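Local coordinates for uncharacterized protein (Bombyx mori, PDB 5AZ0) that is an aldo-keto reductase (AKR2E5) that probably reduces carbonyl compounds with the help of a nicotinamide cofactor, at residues A[6-9]-A[15-18]; A[53-58]-A[78-83]; A[61-66]-A[86-91]; A[71-76]-A[123-128]. All blocks are in the same frame, centred on the assembly; numbering follows the deposited sequence.

Contact 1 (A[6-9]-A[15-18])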
# COMPACT_ATOMS: atom_id res chain seq x y z
N VAL A 6 5.18 -15.09 7.94
CA VAL A 6 4.92 -13.67 8.07
C VAL A 6 4.18 -13.35 9.36
O VAL A 6 3.08 -13.74 9.56
CB VAL A 6 4.21 -13.13 6.84
CG1 VAL A 6 4.06 -11.62 6.94
CG2 VAL A 6 5.00 -13.44 5.58
N PRO A 7 4.79 -12.63 10.28
CA PRO A 7 3.98 -12.22 11.42
C PRO A 7 2.89 -11.13 11.08
O PRO A 7 2.95 -10.48 10.03
CB PRO A 7 5.03 -11.61 12.38
CG PRO A 7 6.05 -11.08 11.46
CD PRO A 7 6.13 -12.02 10.29
N ASN A 8 1.95 -11.00 12.00
CA ASN A 8 0.81 -10.12 11.91
C ASN A 8 0.88 -8.98 12.90
O ASN A 8 1.29 -9.20 14.01
CB ASN A 8 -0.50 -10.88 12.10
CG ASN A 8 -0.70 -12.00 11.05
OD1 ASN A 8 -0.53 -11.86 9.83
ND2 ASN A 8 -0.98 -13.12 11.56
N PHE A 9 0.47 -7.78 12.47
CA PHE A 9 0.13 -6.66 13.39
C PHE A 9 -1.35 -6.65 13.66
O PHE A 9 -2.11 -7.26 12.93
CB PHE A 9 0.59 -5.35 12.80
CG PHE A 9 2.11 -5.27 12.53
CD1 PHE A 9 3.03 -5.82 13.39
CD2 PHE A 9 2.59 -4.53 11.50
CE1 PHE A 9 4.39 -5.68 13.16
CE2 PHE A 9 3.93 -4.40 11.24
CZ PHE A 9 4.83 -4.95 12.08
N ASP A 15 -8.80 -7.06 14.17
CA ASP A 15 -8.33 -7.98 13.15
C ASP A 15 -6.84 -7.86 13.04
O ASP A 15 -6.27 -6.88 13.35
CB ASP A 15 -8.95 -7.69 11.78
CG ASP A 15 -10.43 -7.97 11.70
OD1 ASP A 15 -10.93 -8.70 12.57
OD2 ASP A 15 -11.12 -7.35 10.87
N GLU A 16 -6.25 -8.88 12.49
CA GLU A 16 -4.81 -8.92 12.15
C GLU A 16 -4.53 -8.57 10.73
O GLU A 16 -5.31 -8.92 9.86
CB GLU A 16 -4.34 -10.42 12.25
CG GLU A 16 -4.38 -10.85 13.67
CD GLU A 16 -3.65 -12.15 13.93
OE1 GLU A 16 -3.79 -13.11 13.16
OE2 GLU A 16 -2.99 -12.14 14.94
N ILE A 17 -3.38 -7.98 10.50
CA ILE A 17 -2.91 -7.72 9.20
C ILE A 17 -1.46 -8.24 9.07
O ILE A 17 -0.64 -7.89 9.87
CB ILE A 17 -2.98 -6.25 8.86
CG1 ILE A 17 -2.65 -6.06 7.36
CG2 ILE A 17 -2.09 -5.36 9.73
CD1 ILE A 17 -3.03 -4.67 6.84
N PRO A 18 -1.18 -9.08 8.07
CA PRO A 18 0.20 -9.58 7.92
C PRO A 18 1.14 -8.46 7.57
O PRO A 18 0.82 -7.59 6.70
CB PRO A 18 0.09 -10.59 6.74
CG PRO A 18 -1.35 -11.06 6.77
CD PRO A 18 -2.13 -9.81 7.19
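Carbonyl O of I17 accepts the 2.8 Å hydrogen bond from F9 N and is also approached by N8 CA at 3.4 Å, a CA-H...O contact. The return bond, from I17 N to F9 O, again measures 2.8 Å, which makes F9 and I17 an antiparallel hydrogen-bonded pair. N8 and P18 follow as the non-hydrogen-bonded pair, a pairing that needs no amide hydrogen from P18, with N8 CA and P18 CA 4.1 Å apart. A further CA-H...O contact runs from P18 CA to P7 O.

The N8 side chain supplies most of the side-chain contact. With CG anti to its own carbonyl carbon (chi1 -60°), its amide lies beside the P18 ring and points the same way, its OD1 3.1 Å from P18 CA and 3.3 Å from P18 CG. On the E16 side, N8 ND2 is 3.2 Å from E16 OE1, the amide and carboxylate planes being turned 50° apart; E16 OE2 is salt-bridged to K10. Cut back to an alanine, this position would probably leave the flank of P18 uncovered and the E16 carboxylate without its amide neighbour. On the same sheet face as each other, F9 CB and I17 CG2 meet at 4.1 Å, while the F9 ring itself leads away.

The two short strands form the N-terminal beta hairpin that, as in other aldo-keto reductases, closes the bottom of the barrel. I17 and P18 rest on F100 of strand 100-105, P18 O bonds to H68 ND1 of strand 68-70, and P7 packs on F291, in the loop that connects helices 281-287 and 297-304.

Contact 2 (A[53-58]-A[78-83])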
# COMPACT_ATOMS: atom_id res chain seq x y z
N LYS A 53 3.32 -12.62 -15.28
CA LYS A 53 4.41 -12.87 -14.30
C LYS A 53 3.96 -12.49 -12.87
O LYS A 53 4.25 -13.23 -11.91
CB LYS A 53 5.69 -12.12 -14.69
CG LYS A 53 5.99 -12.16 -16.20
CD LYS A 53 7.40 -11.70 -16.52
CE LYS A 53 8.43 -12.79 -16.28
NZ LYS A 53 9.79 -12.19 -16.28
N LEU A 54 3.19 -11.40 -12.78
CA LEU A 54 2.59 -10.97 -11.49
C LEU A 54 1.72 -12.06 -10.91
O LEU A 54 1.81 -12.38 -9.71
CB LEU A 54 1.75 -9.69 -11.68
CG LEU A 54 1.04 -9.10 -10.45
CD1 LEU A 54 2.09 -8.50 -9.54
CD2 LEU A 54 0.05 -8.01 -10.86
N LEU A 55 0.96 -12.72 -11.79
CA LEU A 55 0.00 -13.75 -11.36
C LEU A 55 0.66 -15.03 -10.97
O LEU A 55 0.32 -15.65 -9.98
CB LEU A 55 -0.99 -14.03 -12.48
CG LEU A 55 -1.81 -12.84 -12.89
CD1 LEU A 55 -2.75 -13.27 -14.04
CD2 LEU A 55 -2.53 -12.24 -11.71
N ASP A 56 1.60 -15.46 -11.80
CA ASP A 56 2.44 -16.62 -11.48
C ASP A 56 3.26 -16.38 -10.21
O ASP A 56 3.28 -17.23 -9.33
CB ASP A 56 3.31 -16.96 -12.73
CG ASP A 56 4.13 -18.20 -12.57
OD1 ASP A 56 3.62 -19.23 -12.05
OD2 ASP A 56 5.33 -18.11 -12.92
N ALA A 57 3.88 -15.19 -10.04
CA ALA A 57 4.61 -14.94 -8.74
C ALA A 57 3.63 -14.82 -7.54
O ALA A 57 3.94 -15.27 -6.41
CB ALA A 57 5.55 -13.74 -8.87
N LEU A 58 2.38 -14.40 -7.81
CA LEU A 58 1.32 -14.45 -6.74
C LEU A 58 1.00 -15.85 -6.26
O LEU A 58 0.93 -16.17 -5.02
CB LEU A 58 0.05 -13.68 -7.16
CG LEU A 58 -1.17 -13.68 -6.20
CD1 LEU A 58 -0.83 -13.25 -4.78
CD2 LEU A 58 -2.21 -12.77 -6.81
N GLU A 78 -7.87 -6.54 -10.86
CA GLU A 78 -8.68 -7.26 -9.83
C GLU A 78 -9.27 -8.57 -10.37
O GLU A 78 -9.24 -9.60 -9.66
CB GLU A 78 -9.79 -6.37 -9.28
CG GLU A 78 -9.28 -5.18 -8.42
CD GLU A 78 -10.35 -4.15 -8.15
OE1 GLU A 78 -10.97 -3.74 -9.13
OE2 GLU A 78 -10.59 -3.74 -6.97
N PRO A 79 -9.81 -8.58 -11.62
CA PRO A 79 -10.39 -9.88 -12.13
C PRO A 79 -9.36 -10.98 -12.14
O PRO A 79 -9.57 -12.06 -11.59
CB PRO A 79 -10.91 -9.48 -13.54
CG PRO A 79 -11.12 -7.99 -13.43
CD PRO A 79 -9.95 -7.52 -12.63
N GLU A 80 -8.15 -10.68 -12.59
CA GLU A 80 -7.11 -11.70 -12.63
C GLU A 80 -6.64 -12.13 -11.24
O GLU A 80 -6.32 -13.30 -11.00
CB GLU A 80 -5.91 -11.22 -13.44
CG GLU A 80 -6.17 -10.96 -14.93
CD GLU A 80 -6.61 -9.52 -15.28
OE1 GLU A 80 -7.34 -8.81 -14.52
OE2 GLU A 80 -6.25 -9.07 -16.37
N ILE A 81 -6.55 -11.17 -10.29
CA ILE A 81 -6.14 -11.54 -8.93
C ILE A 81 -7.24 -12.45 -8.37
O ILE A 81 -6.98 -13.39 -7.63
CB ILE A 81 -5.98 -10.28 -7.98
CG1 ILE A 81 -4.92 -9.30 -8.49
CG2 ILE A 81 -5.77 -10.71 -6.54
CD1 ILE A 81 -3.53 -9.90 -8.62
N GLY A 82 -8.49 -12.13 -8.60
CA GLY A 82 -9.54 -12.99 -8.04
C GLY A 82 -9.57 -14.42 -8.55
O GLY A 82 -9.94 -15.34 -7.82
N GLN A 83 -9.24 -14.58 -9.83
CA GLN A 83 -9.06 -15.93 -10.45
C GLN A 83 -7.93 -16.69 -9.73
O GLN A 83 -8.11 -17.81 -9.29
CB GLN A 83 -8.74 -15.76 -11.92
CG GLN A 83 -9.02 -16.91 -12.87
CD GLN A 83 -9.11 -16.36 -14.29
OE1 GLN A 83 -10.03 -15.59 -14.63
NE2 GLN A 83 -8.10 -16.67 -15.12
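Methyl CD1 of I81 is the meeting point of the two helices: L58 CD2 comes within 3.6 Å of it and L55 CD2 within 4.0 Å. L58 and I81 cross at about a right angle, and L58 CD2 also reaches I81 CG2 at 4.1 Å. Beside this apolar cluster L55 uses both its methyls on E80, with CD1 3.8 Å from E80 CB. Only the aliphatic root of E80 takes part, because the chain bends at chi2 (90°) and carries the carboxylate away from the helix 51-64 side.

In I81, chi1 and chi2, both near -60°, carry CD1 toward the leucines. The two helical segments run in the same general direction, their axes inclined at -29° and 10.3 Å apart at closest approach. Within these two segments the contact is apolar side-chain packing, with no hydrogen bond across.

Helices 51-64 and 78-90 are successive outer helices of the TIM barrel, with strand 68-70 between them in the chain. V84, one turn further along helix 78-90, extends the apolar seam against L55 and L58, and Y22 of strand 22-23 backs L58 from the barrel side.

Contact 3 (A[61-66]-A[86-91])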
# COMPACT_ATOMS: atom_id res chain seq x y z
N ALA A 61 3.77 -16.95 -4.31
CA ALA A 61 3.74 -16.23 -2.96
C ALA A 61 2.81 -16.90 -2.05
O ALA A 61 3.15 -17.21 -0.89
CB ALA A 61 3.35 -14.77 -3.12
N ILE A 62 1.61 -17.22 -2.56
CA ILE A 62 0.66 -17.94 -1.69
C ILE A 62 1.16 -19.35 -1.28
O ILE A 62 0.97 -19.78 -0.13
CB ILE A 62 -0.74 -17.97 -2.38
CG1 ILE A 62 -1.31 -16.54 -2.48
CG2 ILE A 62 -1.71 -18.83 -1.60
CD1 ILE A 62 -2.43 -16.31 -3.47
N ASP A 63 1.77 -20.08 -2.23
CA ASP A 63 2.35 -21.43 -1.93
C ASP A 63 3.36 -21.31 -0.87
O ASP A 63 3.32 -22.08 0.07
CB ASP A 63 3.04 -22.10 -3.15
CG ASP A 63 2.06 -22.46 -4.27
OD1 ASP A 63 0.91 -22.76 -3.97
OD2 ASP A 63 2.41 -22.38 -5.44
N ILE A 64 4.27 -20.31 -0.94
CA ILE A 64 5.28 -20.26 0.18
C ILE A 64 4.82 -19.69 1.51
O ILE A 64 5.53 -19.85 2.51
CB ILE A 64 6.63 -19.58 -0.20
CG1 ILE A 64 6.48 -18.08 -0.49
CG2 ILE A 64 7.22 -20.29 -1.43
CD1 ILE A 64 7.80 -17.36 -0.78
N GLY A 65 3.65 -19.01 1.53
CA GLY A 65 3.08 -18.49 2.80
C GLY A 65 2.64 -17.00 2.87
O GLY A 65 2.31 -16.53 3.91
N TYR A 66 2.61 -16.29 1.77
CA TYR A 66 2.04 -14.94 1.77
C TYR A 66 0.50 -15.11 1.84
O TYR A 66 -0.10 -16.00 1.19
CB TYR A 66 2.36 -14.21 0.51
CG TYR A 66 3.74 -13.59 0.36
CD1 TYR A 66 4.92 -14.36 0.30
CD2 TYR A 66 3.86 -12.20 0.17
CE1 TYR A 66 6.17 -13.74 0.02
CE2 TYR A 66 5.06 -11.61 -0.05
CZ TYR A 66 6.23 -12.35 -0.15
OH TYR A 66 7.41 -11.61 -0.39
N GLN A 86 -9.08 -17.77 -6.29
CA GLN A 86 -10.03 -18.88 -6.39
C GLN A 86 -9.28 -20.21 -6.71
O GLN A 86 -9.58 -21.26 -6.12
CB GLN A 86 -11.11 -18.58 -7.42
CG GLN A 86 -12.23 -19.62 -7.44
CD GLN A 86 -12.91 -19.80 -6.11
OE1 GLN A 86 -13.45 -18.86 -5.56
NE2 GLN A 86 -12.87 -21.00 -5.57
N GLU A 87 -8.29 -20.12 -7.58
CA GLU A 87 -7.43 -21.28 -7.90
C GLU A 87 -6.74 -21.83 -6.69
O GLU A 87 -6.74 -23.05 -6.52
CB GLU A 87 -6.40 -20.95 -8.94
CG GLU A 87 -7.05 -20.84 -10.31
CD GLU A 87 -6.18 -20.18 -11.39
OE1 GLU A 87 -5.02 -19.75 -11.13
OE2 GLU A 87 -6.68 -20.07 -12.53
N LYS A 88 -6.21 -20.95 -5.82
CA LYS A 88 -5.42 -21.43 -4.70
C LYS A 88 -6.33 -22.03 -3.66
O LYS A 88 -5.94 -22.96 -2.91
CB LYS A 88 -4.58 -20.32 -4.07
CG LYS A 88 -3.71 -19.58 -5.08
CD LYS A 88 -2.77 -20.45 -5.88
CE LYS A 88 -1.88 -21.34 -5.03
NZ LYS A 88 -0.71 -21.86 -5.86
N ILE A 89 -7.53 -21.46 -3.58
CA ILE A 89 -8.55 -22.01 -2.71
C ILE A 89 -9.00 -23.41 -3.22
O ILE A 89 -9.20 -24.31 -2.40
CB ILE A 89 -9.77 -21.09 -2.59
CG1 ILE A 89 -9.39 -19.84 -1.74
CG2 ILE A 89 -10.96 -21.85 -1.98
CD1 ILE A 89 -10.45 -18.76 -1.61
N ASN A 90 -9.18 -23.55 -4.53
CA ASN A 90 -9.61 -24.82 -5.14
C ASN A 90 -8.52 -25.88 -4.93
O ASN A 90 -8.82 -26.96 -4.53
CB ASN A 90 -9.88 -24.64 -6.64
CG ASN A 90 -11.18 -23.91 -6.92
OD1 ASN A 90 -12.02 -23.70 -6.04
ND2 ASN A 90 -11.33 -23.47 -8.14
N GLU A 91 -7.25 -25.50 -5.10
CA GLU A 91 -6.10 -26.37 -4.82
C GLU A 91 -5.99 -26.78 -3.36
O GLU A 91 -5.22 -27.67 -3.03
CB GLU A 91 -4.79 -25.72 -5.26
CG GLU A 91 -4.67 -25.43 -6.76
CD GLU A 91 -3.52 -24.49 -7.09
OE1 GLU A 91 -2.60 -24.38 -6.23
OE2 GLU A 91 -3.52 -23.86 -8.17
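D63, K88 and E91 form a salt-bridge network that ties the C-terminal ends of helices 51-64 and 78-90 together. K88 NZ donates to D63 OD1 at 2.6 Å, arriving on the syn side but 29° out of the carboxylate plane; D63 OD2 is also close to K88 NZ, at 3.2 Å. Within its own segment K88 NZ makes a weak 3.2 Å bond to E91 OE1, and S59 OG is a further partner. The ammonium therefore lies between two carboxylates whose nearest oxygens, D63 OD1 and E91 OE1, are 4.5 Å apart, a closeness it would be expected to offset.

In the TIM barrel these are neighbouring outer helices, and the first of them stops just here: G65, with positive phi, is the C-prime residue of a Schellman motif in which Y66 N bonds to A61 O at 2.9 Å.

Bends at chi2 (-57°) and chi3 (-53°) fold the K88 chain so that its aliphatic part is covered by I62, whose CD1 sits 3.9 Å from K88 CG. A methionine in its place would probably leave the D63 and E91 carboxylates without their shared counter-charge. V93 touches both D63 and K88 from the loop that follows.

Contact 4 (A[71-76]-A[123-128])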
# COMPACT_ATOMS: atom_id res chain seq x y z
N THR A 71 -4.46 -4.75 -3.52
CA THR A 71 -4.77 -4.33 -4.83
C THR A 71 -5.67 -3.10 -4.80
O THR A 71 -5.89 -2.54 -3.75
CB THR A 71 -5.38 -5.50 -5.69
OG1 THR A 71 -5.29 -5.13 -7.07
CG2 THR A 71 -6.80 -5.80 -5.35
N ALA A 72 -6.19 -2.72 -5.96
CA ALA A 72 -7.02 -1.51 -6.10
C ALA A 72 -7.84 -1.54 -7.40
O ALA A 72 -7.39 -2.10 -8.32
CB ALA A 72 -6.14 -0.25 -6.07
N HIS A 73 -9.00 -0.88 -7.45
CA HIS A 73 -9.66 -0.63 -8.69
C HIS A 73 -8.72 -0.08 -9.75
O HIS A 73 -8.58 -0.65 -10.87
CB HIS A 73 -10.84 0.29 -8.47
CG HIS A 73 -11.58 0.62 -9.72
ND1 HIS A 73 -12.41 1.72 -9.83
CD2 HIS A 73 -11.59 0.01 -10.94
CE1 HIS A 73 -12.92 1.75 -11.05
NE2 HIS A 73 -12.42 0.73 -11.75
N PHE A 74 -7.97 0.95 -9.36
CA PHE A 74 -7.01 1.57 -10.28
C PHE A 74 -5.95 0.66 -10.88
O PHE A 74 -5.36 1.02 -11.85
CB PHE A 74 -6.32 2.75 -9.59
CG PHE A 74 -5.48 3.60 -10.50
CD1 PHE A 74 -6.08 4.41 -11.44
CD2 PHE A 74 -4.07 3.62 -10.38
CE1 PHE A 74 -5.30 5.21 -12.31
CE2 PHE A 74 -3.28 4.42 -11.23
CZ PHE A 74 -3.90 5.21 -12.20
N TYR A 75 -5.61 -0.46 -10.26
CA TYR A 75 -4.53 -1.29 -10.75
C TYR A 75 -4.90 -2.24 -11.90
O TYR A 75 -4.03 -2.93 -12.42
CB TYR A 75 -3.92 -2.08 -9.62
CG TYR A 75 -3.39 -1.26 -8.43
CD1 TYR A 75 -3.15 0.12 -8.49
CD2 TYR A 75 -3.13 -1.91 -7.25
CE1 TYR A 75 -2.67 0.82 -7.39
CE2 TYR A 75 -2.64 -1.23 -6.14
CZ TYR A 75 -2.40 0.12 -6.20
OH TYR A 75 -1.94 0.72 -5.03
N ARG A 76 -6.17 -2.27 -12.27
CA ARG A 76 -6.69 -2.87 -13.49
C ARG A 76 -6.82 -4.38 -13.41
O ARG A 76 -7.56 -4.92 -14.14
CB ARG A 76 -5.89 -2.51 -14.79
CG ARG A 76 -6.13 -1.10 -15.36
CD ARG A 76 -5.01 -0.17 -15.06
NE ARG A 76 -5.05 1.03 -15.86
CZ ARG A 76 -4.96 2.29 -15.41
NH1 ARG A 76 -4.83 2.60 -14.08
NH2 ARG A 76 -4.99 3.28 -16.30
N LEU A 123 -15.53 -5.94 -5.65
CA LEU A 123 -15.76 -7.22 -5.06
C LEU A 123 -16.24 -8.25 -6.13
O LEU A 123 -15.83 -9.42 -6.11
CB LEU A 123 -16.81 -7.16 -3.95
CG LEU A 123 -16.37 -6.44 -2.66
CD1 LEU A 123 -17.60 -6.20 -1.81
CD2 LEU A 123 -15.42 -7.31 -1.88
N HIS A 124 -17.08 -7.78 -7.06
CA HIS A 124 -17.43 -8.64 -8.21
C HIS A 124 -16.18 -9.03 -9.03
O HIS A 124 -16.00 -10.17 -9.32
CB HIS A 124 -18.50 -8.00 -9.10
CG HIS A 124 -19.23 -8.99 -9.94
ND1 HIS A 124 -18.82 -9.33 -11.21
CD2 HIS A 124 -20.30 -9.79 -9.65
CE1 HIS A 124 -19.63 -10.26 -11.69
NE2 HIS A 124 -20.55 -10.52 -10.77
N ARG A 125 -15.33 -8.09 -9.39
CA ARG A 125 -14.14 -8.41 -10.12
C ARG A 125 -13.31 -9.49 -9.37
O ARG A 125 -12.76 -10.36 -10.01
CB ARG A 125 -13.25 -7.16 -10.32
CG ARG A 125 -13.90 -6.09 -11.23
CD ARG A 125 -12.91 -4.99 -11.63
NE ARG A 125 -13.69 -3.81 -11.95
CZ ARG A 125 -13.97 -2.80 -11.13
NH1 ARG A 125 -13.42 -2.69 -9.89
NH2 ARG A 125 -14.83 -1.88 -11.58
N LEU A 126 -13.15 -9.33 -8.06
CA LEU A 126 -12.29 -10.19 -7.27
C LEU A 126 -12.97 -11.51 -6.95
O LEU A 126 -12.32 -12.37 -6.48
CB LEU A 126 -11.99 -9.52 -5.91
CG LEU A 126 -11.05 -8.34 -6.08
CD1 LEU A 126 -11.14 -7.46 -4.83
CD2 LEU A 126 -9.62 -8.83 -6.29
N GLY A 127 -14.29 -11.63 -7.17
CA GLY A 127 -15.01 -12.84 -6.90
C GLY A 127 -15.28 -13.04 -5.40
O GLY A 127 -15.33 -14.17 -4.96
N LEU A 128 -15.47 -11.97 -4.62
CA LEU A 128 -15.59 -12.11 -3.17
C LEU A 128 -16.88 -11.58 -2.60
O LEU A 128 -17.49 -10.66 -3.20
CB LEU A 128 -14.43 -11.33 -2.51
CG LEU A 128 -13.04 -11.67 -2.94
CD1 LEU A 128 -12.03 -10.69 -2.33
CD2 LEU A 128 -12.71 -13.11 -2.54
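H73 holds CG anti to its backbone N (chi1 179°), and R125 places CG anti to its carbonyl carbon (chi1 -66°) with the chain extended from CG to NE; together these bring the imidazole and guanidinium within reach, and they lie flat against each other. The stack joins the loop after strand 68-70 of the TIM barrel to the end of outer helix 112-126. The evidence is a centre separation of 4.2 Å between the H73 ring and the R125 guanidinium, with their planes only 5° apart. H73 CD2 lies over one guanidinium face, 3.4 Å from R125 NH1, and H73 NE2 is 3.6 Å from R125 NH2.

R125 NH1 is salt-bridged to E78 OE1, and E78 OE2 is in turn held by T103 and S122, so the carboxylate that grips R125 NH1 is itself positioned, which with the stack probably limits the guanidinium's turning. A small apolar touch, T71 CG2 to L126 CD2 at 4.2 Å, accompanies the stack. Helix 112-126 ends just after R125 and L126 in a Schellman motif at G127, with L128 N bonded to L123 O at 3.0 Å.

The loop carries further polar and aromatic groups. Y75 OH is hydrogen-bonded to K104 NZ, consistent with the tyrosine-lysine pair of aldo-keto reductase active sites, while W344 from the C-terminal tail meets H73, F74 and R76. R76 NH1 bonds to F74 O at 2.8 Å within both the carbonyl and guanidinium planes. A72 CB lies over the centre of one face of the Y75 ring, 3.5 Å from its plane.

Contact 1 closes before the others open and lies apart, in the N-terminal hairpin, its centre about 17 Å from that of contact 3 and about 22 Å from those of contacts 2 and 4. The remaining three interleave along the chain. Contacts 2 and 3, centres about 11 Å apart, are successive places along one seam between helices 51-64 and 78-90. Contact 4, about 11 Å from contact 2 between centres, touches it through E78 at the start of helix 78-90. Helix 78-90 thus meets helix 51-64 along its length and helix 112-126 at its start, linking the barrel's outer layer to the loop carrying the probable active-site tyrosine.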